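Side-chain contacts in chloroplastic group IIB intron splicing facilitator CRS2, chloroplastic (Zea mays, PDB 1RYB), which is required for splicing group IIB introns in chloroplasts as a partner of CAF1 or CAF2, and lacks peptidyl-tRNA hydrolase activity despite belonging to that family: residues 17-22 / 86-91; 21-26 / 125-130; 116-121 / 187-192; 132-137 / 141-146; 148-153 / 160-165. All coordinates share one frame; numbering follows the deposited sequence. Where two conformers were deposited one is given.

From the N terminus, strand 18-22 opens two contacts. Contact 1 closes the shorter loop, onto helix 84-94; contact 2 closes a longer one, onto the start of helix 128-136, and the two meet where I88 CD1 touches L23 CD2. Contact 3 joins edge strand 116-119 to the C-terminal part of helix 169-192. It crosses contact 2, since 116-121 falls inside the loop closed by contact 2 and 187-192 outside it, and its loop encloses contacts 4 and 5. Contact 4 links helix 128-136 to the entry of strand 145-149, and contact 5 links the exit of that strand to helix 159-163. All five reach the same mixed sheet, with helices on both faces.

Contact 1: 17-22 / 86-91; sequences PWLIAG and EAIGPL
L19 leaves strand 18-22 fully extended, with CG opposite the backbone N across CA-CB (chi1 -176°) and CD1 carried on in the same zigzag, while I88 on helix 84-94 holds CG1 opposite its carbonyl carbon (chi1 -68°), which directs CD1 toward A21. The setting is the alpha/beta fold of the peptidyl-tRNA hydrolase family, a mixed sheet covered by helices. Here strand and helix segments run almost exactly antiparallel, at 173°, with axes 10.5 Å apart at closest approach, a spacing that aliphatic side chains fill. The contact is apolar, and no hydrogen bond bridges the two segments. L19 CD1 presses on the CB of L91, 3.9 Å away, that is on the base of a side chain it crosses at about a right angle. The same L19 CD1 lies 4.3 Å from I88 CG2, so the methyl spans I88 and L91, three residues apart on the helix. L91 also touches L62 of strand 60-67 and V75 of strand 70-77. Two residues farther along the strand, A21 offers a single methyl, and I88 reaches it, CD1 lying 3.8 Å from A21 CB and CG1 4.0 Å from it.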
# COMPACT_ATOMS: atom_id res chain seq x y z
N PRO A 17 -5.07 -14.59 9.05
CA PRO A 17 -5.47 -13.44 8.19
C PRO A 17 -4.31 -12.64 7.67
O PRO A 17 -3.18 -12.79 8.12
CB PRO A 17 -6.35 -12.52 9.04
CG PRO A 17 -6.11 -12.94 10.48
CD PRO A 17 -5.35 -14.29 10.47
N TRP A 18 -4.64 -11.80 6.68
CA TRP A 18 -3.73 -10.80 6.13
C TRP A 18 -4.26 -9.41 6.41
O TRP A 18 -5.47 -9.19 6.51
CB TRP A 18 -3.56 -10.89 4.59
CG TRP A 18 -2.68 -12.04 4.17
CD1 TRP A 18 -2.97 -13.40 4.32
CD2 TRP A 18 -1.42 -11.96 3.49
NE1 TRP A 18 -1.95 -14.14 3.80
CE2 TRP A 18 -0.96 -13.29 3.30
CE3 TRP A 18 -0.59 -10.90 3.08
CZ2 TRP A 18 0.21 -13.55 2.58
CZ3 TRP A 18 0.66 -11.20 2.47
CH2 TRP A 18 1.03 -12.50 2.24
N LEU A 19 -3.32 -8.48 6.49
CA LEU A 19 -3.70 -7.09 6.64
C LEU A 19 -3.08 -6.42 5.45
O LEU A 19 -1.89 -6.44 5.32
CB LEU A 19 -3.19 -6.54 7.98
CG LEU A 19 -3.61 -5.09 8.32
CD1 LEU A 19 -3.01 -4.82 9.74
CD2 LEU A 19 -2.86 -4.13 7.37
N ILE A 20 -3.90 -5.89 4.55
CA ILE A 20 -3.44 -5.29 3.34
C ILE A 20 -3.60 -3.81 3.49
O ILE A 20 -4.77 -3.26 3.47
CB ILE A 20 -4.28 -5.86 2.14
CG1 ILE A 20 -4.05 -7.42 1.99
CG2 ILE A 20 -3.85 -5.14 0.83
CD1 ILE A 20 -5.02 -8.06 1.07
N ALA A 21 -2.46 -3.11 3.62
CA ALA A 21 -2.55 -1.65 3.89
C ALA A 21 -1.95 -0.82 2.79
O ALA A 21 -0.88 -1.10 2.36
CB ALA A 21 -1.80 -1.35 5.23
N GLY A 22 -2.70 0.18 2.33
CA GLY A 22 -2.23 1.09 1.29
C GLY A 22 -1.99 2.45 1.99
O GLY A 22 -2.85 2.90 2.82
N GLU A 86 1.33 4.16 13.36
CA GLU A 86 0.45 4.36 14.49
C GLU A 86 -0.87 3.72 14.27
O GLU A 86 -1.52 3.36 15.22
CB GLU A 86 0.24 5.88 14.83
CG GLU A 86 1.58 6.44 15.36
CD GLU A 86 1.51 7.85 15.84
OE1 GLU A 86 2.50 8.49 16.01
OE2 GLU A 86 0.32 8.38 15.89
N ALA A 87 -1.33 3.67 12.99
CA ALA A 87 -2.58 3.03 12.64
C ALA A 87 -2.40 1.50 12.46
O ALA A 87 -3.18 0.67 12.97
CB ALA A 87 -3.09 3.59 11.32
N ILE A 88 -1.35 1.08 11.68
CA ILE A 88 -1.17 -0.29 11.32
C ILE A 88 -0.74 -1.21 12.46
O ILE A 88 -1.20 -2.35 12.57
CB ILE A 88 -0.28 -0.39 10.10
CG1 ILE A 88 -1.04 0.19 8.89
CG2 ILE A 88 0.14 -1.85 9.86
CD1 ILE A 88 -0.07 0.75 7.83
N GLY A 89 0.19 -0.75 13.31
CA GLY A 89 0.63 -1.64 14.41
C GLY A 89 -0.51 -2.15 15.23
O GLY A 89 -0.63 -3.33 15.47
N PRO A 90 -1.35 -1.23 15.75
CA PRO A 90 -2.44 -1.64 16.59
C PRO A 90 -3.42 -2.55 15.90
O PRO A 90 -4.03 -3.40 16.56
CB PRO A 90 -3.09 -0.39 17.19
CG PRO A 90 -1.93 0.61 17.20
CD PRO A 90 -1.09 0.22 15.99
N LEU A 91 -3.63 -2.34 14.62
CA LEU A 91 -4.54 -3.22 13.90
C LEU A 91 -3.98 -4.68 13.80
O LEU A 91 -4.71 -5.68 13.89
CB LEU A 91 -4.79 -2.68 12.46
CG LEU A 91 -5.76 -1.47 12.45
CD1 LEU A 91 -5.81 -0.74 11.04
CD2 LEU A 91 -7.17 -1.90 12.99

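Contact 2: 21-26 / 125-130; sequences AGLGNP and GRHNGL
L23 touches the segment 125-130 through one methyl, CD1, which lies 3.8 Å from both G129 C and L130 N and 3.9 Å from H127 CE1. The methyl thus rests on the first turn of helix 128-136 and beside the imidazole, which it approaches obliquely. A glycine at 129 suits this approach, since a CB modelled there would lie only 3.1 Å from L23 CD1. The next shell fixes the ring. H127 is the N-cap of the helix, and its ND1 accepts from L130 N at 3.1 Å with a fairly straight N-H...N angle of 163°, the donor tilted 23° out of the ring plane; G129 N adds a weak bond to the same atom. At the other nitrogen, NE2 is hydrogen-bonded to D107 OD1, so the ring is held at both nitrogens. D107 and the nearby H35 correspond, by similarity, to the catalytic pair of active hydrolases, and the neighbouring N128 to a tRNA-binding residue. Around this, L23 leaves the end of strand 18-22 while still paired with I105 of strand 102-108, its side chain resting on L104 and Y106 of that strand and on S84 and I88 of helix 84-94.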
# COMPACT_ATOMS: atom_id res chain seq x y z
N ALA A 21 -2.46 -3.11 3.62
CA ALA A 21 -2.55 -1.65 3.89
C ALA A 21 -1.95 -0.82 2.79
O ALA A 21 -0.88 -1.10 2.36
CB ALA A 21 -1.80 -1.35 5.23
N GLY A 22 -2.70 0.18 2.33
CA GLY A 22 -2.23 1.09 1.29
C GLY A 22 -1.99 2.45 1.99
O GLY A 22 -2.85 2.90 2.82
N LEU A 23 -0.78 3.05 1.75
CA LEU A 23 -0.35 4.30 2.35
C LEU A 23 -0.86 5.53 1.59
O LEU A 23 -0.98 5.54 0.34
CB LEU A 23 1.16 4.34 2.47
CG LEU A 23 1.64 3.13 3.29
CD1 LEU A 23 3.10 3.35 3.63
CD2 LEU A 23 0.85 3.05 4.62
N GLY A 24 -1.05 6.59 2.32
CA GLY A 24 -1.54 7.88 1.73
C GLY A 24 -1.81 8.88 2.82
O GLY A 24 -1.65 8.57 4.04
N ASN A 25 -2.29 10.05 2.40
CA ASN A 25 -2.76 11.11 3.32
C ASN A 25 -4.24 11.23 3.23
O ASN A 25 -4.84 11.00 2.16
CB ASN A 25 -2.16 12.45 2.92
CG ASN A 25 -0.71 12.49 3.32
OD1 ASN A 25 -0.43 12.31 4.50
ND2 ASN A 25 0.21 12.75 2.36
N PRO A 26 -4.86 11.66 4.29
CA PRO A 26 -6.32 11.69 4.33
C PRO A 26 -6.92 12.94 3.81
O PRO A 26 -6.36 13.99 3.99
CB PRO A 26 -6.62 11.71 5.83
CG PRO A 26 -5.44 12.47 6.39
CD PRO A 26 -4.25 11.96 5.56
N GLY A 125 13.47 2.90 2.11
CA GLY A 125 13.83 3.71 0.94
C GLY A 125 13.55 5.19 1.17
O GLY A 125 13.28 5.94 0.23
N ARG A 126 13.56 5.58 2.45
CA ARG A 126 13.30 6.98 2.85
C ARG A 126 11.86 7.39 2.66
O ARG A 126 11.52 8.59 2.60
CB ARG A 126 14.25 7.96 2.13
CG ARG A 126 15.72 7.66 2.49
CD ARG A 126 16.70 8.57 1.74
NE ARG A 126 16.44 8.60 0.31
CZ ARG A 126 16.81 9.60 -0.44
NH1 ARG A 126 16.53 9.66 -1.74
NH2 ARG A 126 17.52 10.58 0.15
N HIS A 127 11.01 6.38 2.51
CA HIS A 127 9.59 6.67 2.39
C HIS A 127 9.09 6.87 3.83
O HIS A 127 9.22 5.98 4.66
CB HIS A 127 8.87 5.47 1.67
CG HIS A 127 7.40 5.78 1.40
ND1 HIS A 127 6.42 5.84 2.42
CD2 HIS A 127 6.78 6.03 0.22
CE1 HIS A 127 5.25 6.09 1.82
NE2 HIS A 127 5.44 6.23 0.50
N ASN A 128 8.59 8.06 4.13
CA ASN A 128 8.20 8.38 5.49
C ASN A 128 7.16 7.45 6.08
O ASN A 128 7.19 7.16 7.30
CB ASN A 128 7.65 9.82 5.53
CG ASN A 128 8.78 10.81 5.47
OD1 ASN A 128 9.95 10.42 5.29
ND2 ASN A 128 8.46 12.09 5.63
N GLY A 129 6.21 7.03 5.23
CA GLY A 129 5.17 6.19 5.70
C GLY A 129 5.72 4.82 6.01
O GLY A 129 5.39 4.18 7.01
N LEU A 130 6.48 4.29 5.12
CA LEU A 130 7.07 2.96 5.36
C LEU A 130 8.00 3.00 6.57
O LEU A 130 8.02 2.11 7.39
CB LEU A 130 7.82 2.50 4.10
CG LEU A 130 8.07 1.04 3.96
CD1 LEU A 130 6.80 0.23 4.27
CD2 LEU A 130 8.40 0.93 2.44

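Contact 3: 116-121 / 187-192; sequences LRLQKK and RTLVLK
L118 and L189 supply the apolar part of this contact, K120 and K192 the charged part, and no hydrogen bond passes between the segments. The whole is helix-on-sheet packing in the alpha/beta fold, helix 169-192 lying against edge strand 116-119. In the apolar pair both leucines have nearly the same shape, each with CG opposite its backbone N (chi1 166° and 169°), and their forked ends meet methyl to methyl. L118 CD1 lies 4.1 Å from L189 CD2, and L118 CD2 is equally far from L189 CD1, so both prongs of each fork are engaged as the side chains cross obliquely. The two lysines reach toward each other tip to tip, K120 NZ standing 3.1 Å from K192 NZ. Both nitrogens are donors, so the pair is a close approach of like charges, not a hydrogen bond, and the placing of the two tips is best treated as doubtful. K120 is bent at chi2 (-105°) and again at chi4; K192 is straight at chi2 and chi3 and bends at chi4. K120 NZ comes within 4.3 Å of L189 CD1, so the amine borders the leucine pair. F201 lies against both lysines. Beyond the contact, the same final turns of helix 169-192 place R187, V190 and L191 against I67 of strand 60-67, and L189 against W18 of strand 18-22, while an earlier part of the helix, with A178 and Q181, receives L116. The helix thus spans the sheet from strand 60-67 to edge strand 116-119, which pairs with strand 145-149.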
# COMPACT_ATOMS: atom_id res chain seq x y z
N LEU A 116 5.50 -2.22 -11.08
CA LEU A 116 5.26 -2.79 -9.75
C LEU A 116 6.43 -3.62 -9.31
O LEU A 116 7.11 -4.27 -10.12
CB LEU A 116 4.04 -3.74 -9.78
CG LEU A 116 2.71 -3.05 -10.13
CD1 LEU A 116 1.54 -4.06 -10.13
CD2 LEU A 116 2.37 -1.94 -9.13
N ARG A 117 6.61 -3.75 -8.03
CA ARG A 117 7.60 -4.69 -7.58
C ARG A 117 7.16 -5.31 -6.27
O ARG A 117 6.58 -4.63 -5.41
CB ARG A 117 8.98 -4.05 -7.52
CG ARG A 117 9.97 -4.80 -6.66
CD ARG A 117 11.36 -4.14 -6.57
NE ARG A 117 12.38 -5.14 -6.30
CZ ARG A 117 13.71 -4.93 -6.32
NH1 ARG A 117 14.23 -3.72 -6.63
NH2 ARG A 117 14.54 -5.97 -6.05
N LEU A 118 7.44 -6.61 -6.07
CA LEU A 118 7.04 -7.20 -4.81
C LEU A 118 8.25 -7.61 -4.06
O LEU A 118 9.03 -8.34 -4.61
CB LEU A 118 6.20 -8.46 -5.12
CG LEU A 118 6.06 -9.28 -3.87
CD1 LEU A 118 5.15 -8.54 -2.87
CD2 LEU A 118 5.43 -10.63 -4.21
N GLN A 119 8.38 -7.23 -2.79
CA GLN A 119 9.51 -7.65 -1.93
C GLN A 119 9.00 -8.24 -0.65
O GLN A 119 7.98 -7.84 -0.21
CB GLN A 119 10.50 -6.56 -1.54
CG GLN A 119 11.22 -5.98 -2.76
CD GLN A 119 11.86 -4.65 -2.46
OE1 GLN A 119 13.10 -4.53 -2.32
NE2 GLN A 119 11.02 -3.66 -2.25
N LYS A 120 9.80 -9.12 0.01
CA LYS A 120 9.33 -9.75 1.26
C LYS A 120 9.98 -9.18 2.47
O LYS A 120 9.69 -9.51 3.63
CB LYS A 120 9.46 -11.25 1.19
CG LYS A 120 8.92 -11.77 -0.12
CD LYS A 120 7.56 -12.43 0.03
CE LYS A 120 7.34 -13.47 -1.06
NZ LYS A 120 6.78 -14.73 -0.53
N LYS A 121 10.81 -8.26 2.22
CA LYS A 121 11.43 -7.57 3.29
C LYS A 121 12.16 -6.38 2.74
O LYS A 121 12.09 -6.16 1.52
CB LYS A 121 12.33 -8.46 4.05
CG LYS A 121 13.48 -8.97 3.19
CD LYS A 121 14.34 -9.95 3.97
CE LYS A 121 15.37 -10.63 3.11
NZ LYS A 121 15.99 -9.69 2.17
N ARG A 187 -3.71 -10.91 -5.00
CA ARG A 187 -4.46 -12.15 -4.80
C ARG A 187 -3.59 -13.33 -4.79
O ARG A 187 -3.73 -14.26 -4.03
CB ARG A 187 -5.40 -12.36 -5.92
CG ARG A 187 -6.62 -11.54 -5.80
CD ARG A 187 -7.71 -12.04 -6.74
NE ARG A 187 -7.89 -13.49 -6.73
CZ ARG A 187 -8.92 -14.09 -6.10
NH1 ARG A 187 -9.11 -15.42 -6.08
NH2 ARG A 187 -9.77 -13.32 -5.44
N THR A 188 -2.69 -13.38 -5.77
CA THR A 188 -1.76 -14.53 -5.86
C THR A 188 -0.84 -14.61 -4.67
O THR A 188 -0.65 -15.67 -4.08
CB THR A 188 -0.91 -14.48 -7.15
OG1 THR A 188 -1.82 -14.56 -8.25
CG2 THR A 188 0.08 -15.70 -7.17
N LEU A 189 -0.24 -13.49 -4.28
CA LEU A 189 0.57 -13.54 -3.09
C LEU A 189 -0.18 -14.07 -1.90
O LEU A 189 0.33 -14.85 -1.13
CB LEU A 189 1.13 -12.11 -2.77
CG LEU A 189 1.79 -11.96 -1.40
CD1 LEU A 189 3.14 -12.64 -1.41
CD2 LEU A 189 1.95 -10.49 -1.10
N VAL A 190 -1.36 -13.53 -1.66
CA VAL A 190 -2.18 -13.94 -0.51
C VAL A 190 -2.60 -15.40 -0.57
O VAL A 190 -2.47 -16.10 0.41
CB VAL A 190 -3.39 -13.06 -0.45
CG1 VAL A 190 -4.39 -13.59 0.61
CG2 VAL A 190 -2.90 -11.63 -0.14
N LEU A 191 -3.05 -15.90 -1.74
CA LEU A 191 -3.42 -17.33 -1.86
C LEU A 191 -2.29 -18.39 -1.83
O LEU A 191 -2.44 -19.52 -1.33
CB LEU A 191 -4.32 -17.53 -3.09
CG LEU A 191 -5.55 -16.66 -3.05
CD1 LEU A 191 -6.37 -16.76 -4.33
CD2 LEU A 191 -6.39 -17.10 -1.85
N LYS A 192 -1.14 -18.07 -2.41
CA LYS A 192 -0.07 -19.02 -2.54
C LYS A 192 0.48 -19.59 -1.27
O LYS A 192 1.06 -20.69 -1.29
CB LYS A 192 1.06 -18.63 -3.52
CG LYS A 192 1.96 -17.51 -3.00
CD LYS A 192 3.21 -17.21 -3.89
CE LYS A 192 4.12 -16.16 -3.24
NZ LYS A 192 4.76 -16.64 -1.99

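Contact 4: 132-137 / 141-146; sequences NVIEHL and REFPRL
I134 projects from helix 128-136 onto the ring of F143, in the short connection that leads from this helix into strand 145-149 of the mixed beta sheet in this alpha/beta fold. From CB the isoleucine forks. Its CG2 branch meets R141 CG at 3.9 Å. The CG1 branch comes in at the edge of the F143 ring, near its plane, 3.5 Å from CE2. At the tip, CD1 lies 4.2 Å from R145 NH2. L137 CD1 makes a CH-pi contact over one face of the ring, 4.1 Å from the centroid, and R145 NH2 stands over the opposite face, toward the rim. F143 can turn its ring back to the helix because CG sits between the backbone N and the carbonyl carbon (chi1 57°), following an inverse gamma turn centred on E142. R145 ties the connection together, with NH1 bonded to G123 O. A methionine in its place would probably leave the carbonyls of R141, F143 and G123 without this side-chain donor and remove the group over the rim of one ring face. R145 NH2 meets a lone pair of R141 O at 2.9 Å; NE reaches F143 O at 2.7 Å, the oxygen 3° from the guanidinium plane.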
# COMPACT_ATOMS: atom_id res chain seq x y z
N ASN A 132 7.71 4.91 9.22
CA ASN A 132 6.91 4.86 10.43
C ASN A 132 6.29 3.49 10.68
O ASN A 132 6.12 3.09 11.83
CB ASN A 132 5.79 5.93 10.39
CG ASN A 132 5.11 6.13 11.72
OD1 ASN A 132 3.95 5.76 11.92
ND2 ASN A 132 5.88 6.64 12.70
N VAL A 133 5.92 2.74 9.60
CA VAL A 133 5.34 1.37 9.82
C VAL A 133 6.37 0.48 10.44
O VAL A 133 6.11 -0.25 11.34
CB VAL A 133 4.82 0.73 8.51
CG1 VAL A 133 4.44 -0.73 8.71
CG2 VAL A 133 3.66 1.57 7.90
N ILE A 134 7.56 0.52 9.92
CA ILE A 134 8.62 -0.34 10.44
C ILE A 134 8.86 -0.07 11.94
O ILE A 134 9.04 -0.96 12.79
CB ILE A 134 9.94 -0.25 9.57
CG1 ILE A 134 9.79 -0.93 8.19
CG2 ILE A 134 11.14 -0.84 10.37
CD1 ILE A 134 10.77 -0.40 7.09
N GLU A 135 8.97 1.19 12.25
CA GLU A 135 9.18 1.51 13.59
C GLU A 135 8.03 0.94 14.48
O GLU A 135 8.28 0.39 15.52
CB GLU A 135 9.31 3.05 13.71
CG GLU A 135 8.80 3.63 15.04
CD GLU A 135 9.04 5.10 15.16
OE1 GLU A 135 8.68 5.72 16.16
OE2 GLU A 135 9.70 5.61 14.11
N HIS A 136 6.74 1.10 14.09
CA HIS A 136 5.63 0.57 14.86
C HIS A 136 5.47 -0.92 14.82
O HIS A 136 4.58 -1.47 15.47
CB HIS A 136 4.30 1.28 14.60
CG HIS A 136 4.31 2.64 15.19
ND1 HIS A 136 3.62 2.93 16.35
CD2 HIS A 136 4.91 3.80 14.74
CE1 HIS A 136 3.81 4.23 16.59
NE2 HIS A 136 4.60 4.78 15.67
N LEU A 137 6.33 -1.56 14.02
CA LEU A 137 6.36 -3.00 13.97
C LEU A 137 7.61 -3.52 14.71
O LEU A 137 8.30 -4.48 14.31
CB LEU A 137 6.28 -3.59 12.54
CG LEU A 137 4.93 -3.29 11.82
CD1 LEU A 137 4.98 -3.83 10.38
CD2 LEU A 137 3.77 -3.85 12.57
N ARG A 141 11.34 -5.67 9.71
CA ARG A 141 11.26 -5.36 8.31
C ARG A 141 10.80 -6.50 7.44
O ARG A 141 10.59 -6.31 6.27
CB ARG A 141 12.61 -4.95 7.78
CG ARG A 141 13.01 -3.64 8.44
CD ARG A 141 14.29 -3.00 7.86
NE ARG A 141 15.49 -3.84 7.94
CZ ARG A 141 16.29 -3.96 9.02
NH1 ARG A 141 16.06 -3.30 10.15
NH2 ARG A 141 17.34 -4.76 8.94
N GLU A 142 10.63 -7.66 8.01
CA GLU A 142 10.30 -8.80 7.23
C GLU A 142 8.82 -8.95 6.90
O GLU A 142 8.21 -10.04 7.10
CB GLU A 142 10.90 -10.13 7.79
CG GLU A 142 12.43 -10.08 8.10
CD GLU A 142 12.87 -9.07 9.16
OE1 GLU A 142 13.93 -8.45 9.07
OE2 GLU A 142 12.05 -8.96 10.21
N PHE A 143 8.27 -7.88 6.41
CA PHE A 143 6.90 -7.92 5.96
C PHE A 143 6.89 -7.67 4.45
O PHE A 143 7.70 -6.96 3.93
CB PHE A 143 5.97 -6.96 6.76
CG PHE A 143 6.39 -5.53 6.73
CD1 PHE A 143 5.96 -4.67 5.72
CD2 PHE A 143 7.27 -5.04 7.70
CE1 PHE A 143 6.36 -3.34 5.67
CE2 PHE A 143 7.69 -3.71 7.66
CZ PHE A 143 7.25 -2.87 6.64
N PRO A 144 5.94 -8.24 3.75
CA PRO A 144 5.88 -8.02 2.32
C PRO A 144 5.40 -6.59 1.92
O PRO A 144 4.58 -5.99 2.59
CB PRO A 144 4.86 -9.02 1.80
CG PRO A 144 4.04 -9.38 3.02
CD PRO A 144 4.91 -9.17 4.22
N ARG A 145 5.90 -6.14 0.75
CA ARG A 145 5.57 -4.84 0.20
C ARG A 145 5.34 -4.94 -1.23
O ARG A 145 6.15 -5.52 -1.96
CB ARG A 145 6.73 -3.85 0.27
CG ARG A 145 7.41 -3.74 1.60
CD ARG A 145 8.53 -4.73 1.72
NE ARG A 145 9.02 -4.71 3.09
CZ ARG A 145 9.87 -3.82 3.53
NH1 ARG A 145 10.37 -2.88 2.71
NH2 ARG A 145 10.26 -3.87 4.80
N LEU A 146 4.37 -4.16 -1.71
CA LEU A 146 4.17 -4.01 -3.14
C LEU A 146 4.44 -2.56 -3.44
O LEU A 146 3.70 -1.64 -3.01
CB LEU A 146 2.73 -4.35 -3.58
CG LEU A 146 2.47 -4.15 -5.07
CD1 LEU A 146 3.20 -5.20 -5.92
CD2 LEU A 146 0.97 -4.22 -5.32

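Contact 5: 148-153 / 160-165; sequences IGIGSP and RAFLLQ
F162 and P153 make the tight half of this contact. The proline lies over one face of the phenyl ring, its CA 3.7 Å from the ring centroid and just 7° off the ring normal, a CH-pi contact with almost ideal centring. P153 CB continues the cover toward the base of the ring, 3.7 Å from F162 CG. F162 extends from helix 159-163 with CG opposite its backbone N (chi1 176°), which brings the ring under P153 and against the I150-S152 backbone. Backbone oxygens meet its rim: I150 O lies 3.5 Å from CZ, at the edge and near the ring plane, and G151 O is 3.6 Å from CE2. Such approaches probably benefit from the slight positive charge of the aromatic hydrogens. This short helix and its flanking loop probably correspond to the lid over the active site in peptidyl-tRNA hydrolases, consistent with L163 lying close to D107 and H35, which match the catalytic pair by similarity. I150 CD1 bridges F162 and L163, packing 4.0 Å from F162 CE2 and 3.7 Å from L163 CD2, where the isoleucine and L163 cross at about a right angle. Were F162 an alanine, P153 would probably lose the ring it covers, and a gap would open beside the I150-S152 backbone. The outer side is much looser: the CB of S152 points away from the helix segment, and the residue was modelled in two conformers; R160 makes no contact across and is poorly ordered. On the helix itself, F162 O accepts from R34 NH1.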
# COMPACT_ATOMS: atom_id res chain seq x y z
N ILE A 148 4.74 0.63 -5.85
CA ILE A 148 4.10 1.14 -7.06
C ILE A 148 4.97 2.29 -7.57
O ILE A 148 5.00 3.34 -6.95
CB ILE A 148 2.67 1.68 -6.84
CG1 ILE A 148 1.79 0.53 -6.42
CG2 ILE A 148 2.14 2.22 -8.15
CD1 ILE A 148 0.46 1.00 -5.82
N GLY A 149 5.73 2.05 -8.70
CA GLY A 149 6.66 3.08 -9.16
C GLY A 149 5.96 4.35 -9.56
O GLY A 149 4.90 4.37 -10.18
N ILE A 150 6.57 5.43 -9.17
CA ILE A 150 6.10 6.78 -9.59
C ILE A 150 7.24 7.65 -10.27
O ILE A 150 7.01 8.76 -10.68
CB ILE A 150 5.41 7.56 -8.44
CG1 ILE A 150 6.37 7.81 -7.23
CG2 ILE A 150 4.13 6.82 -8.03
CD1 ILE A 150 5.95 9.00 -6.34
N GLY A 151 8.44 7.09 -10.34
CA GLY A 151 9.61 7.75 -10.91
C GLY A 151 10.10 8.87 -10.03
O GLY A 151 9.60 9.04 -8.97
N SER A 152 11.09 9.67 -10.48
CA SER A 152 11.52 10.78 -9.70
C SER A 152 10.89 12.03 -10.28
O SER A 152 10.36 12.00 -11.41
CB SER A 152 13.05 10.96 -9.62
OG SER A 152 13.74 9.72 -9.50
N PRO A 153 11.05 13.14 -9.51
CA PRO A 153 10.54 14.42 -9.91
C PRO A 153 11.26 14.91 -11.10
O PRO A 153 12.47 14.75 -11.16
CB PRO A 153 10.80 15.34 -8.74
CG PRO A 153 11.35 14.50 -7.58
CD PRO A 153 11.60 13.11 -8.13
N ARG A 160 8.87 17.00 -2.76
CA ARG A 160 7.67 17.12 -1.96
C ARG A 160 6.48 17.53 -2.76
O ARG A 160 5.41 16.96 -2.64
CB ARG A 160 7.83 18.02 -0.73
CG ARG A 160 6.54 17.95 0.11
CD ARG A 160 6.47 19.00 1.21
NE ARG A 160 5.23 18.94 2.02
CZ ARG A 160 5.04 19.49 3.27
NH1 ARG A 160 6.01 20.16 3.94
NH2 ARG A 160 3.83 19.33 3.88
N ALA A 161 6.66 18.52 -3.61
CA ALA A 161 5.61 18.99 -4.44
C ALA A 161 5.16 17.89 -5.38
O ALA A 161 4.00 17.76 -5.71
CB ALA A 161 6.17 20.12 -5.33
N PHE A 162 6.15 17.17 -5.87
CA PHE A 162 5.92 16.11 -6.81
C PHE A 162 5.04 15.04 -6.17
O PHE A 162 4.14 14.51 -6.80
CB PHE A 162 7.29 15.54 -7.18
CG PHE A 162 7.25 14.35 -8.07
CD1 PHE A 162 6.79 14.46 -9.39
CD2 PHE A 162 7.68 13.11 -7.60
CE1 PHE A 162 6.73 13.36 -10.25
CE2 PHE A 162 7.65 12.01 -8.45
CZ PHE A 162 7.17 12.14 -9.76
N LEU A 163 5.27 14.77 -4.92
CA LEU A 163 4.46 13.73 -4.27
C LEU A 163 3.07 14.12 -4.12
O LEU A 163 2.17 13.27 -4.05
CB LEU A 163 4.98 13.36 -2.87
CG LEU A 163 6.36 12.72 -2.84
CD1 LEU A 163 6.84 12.63 -1.35
CD2 LEU A 163 6.38 11.34 -3.50
N LEU A 164 2.89 15.41 -3.95
CA LEU A 164 1.64 15.91 -3.59
C LEU A 164 0.88 16.49 -4.71
O LEU A 164 -0.10 17.19 -4.48
CB LEU A 164 1.74 16.93 -2.42
CG LEU A 164 2.35 16.37 -1.16
CD1 LEU A 164 2.27 17.46 -0.09
CD2 LEU A 164 1.63 15.10 -0.67
N GLN A 165 1.27 16.09 -5.90
CA GLN A 165 0.60 16.44 -7.18
C GLN A 165 -0.02 15.24 -7.83
O GLN A 165 0.27 14.12 -7.49
CB GLN A 165 1.57 17.07 -8.16
CG GLN A 165 1.58 18.61 -7.90
CD GLN A 165 0.32 19.25 -8.49
OE1 GLN A 165 0.14 20.48 -8.43
NE2 GLN A 165 -0.56 18.40 -9.06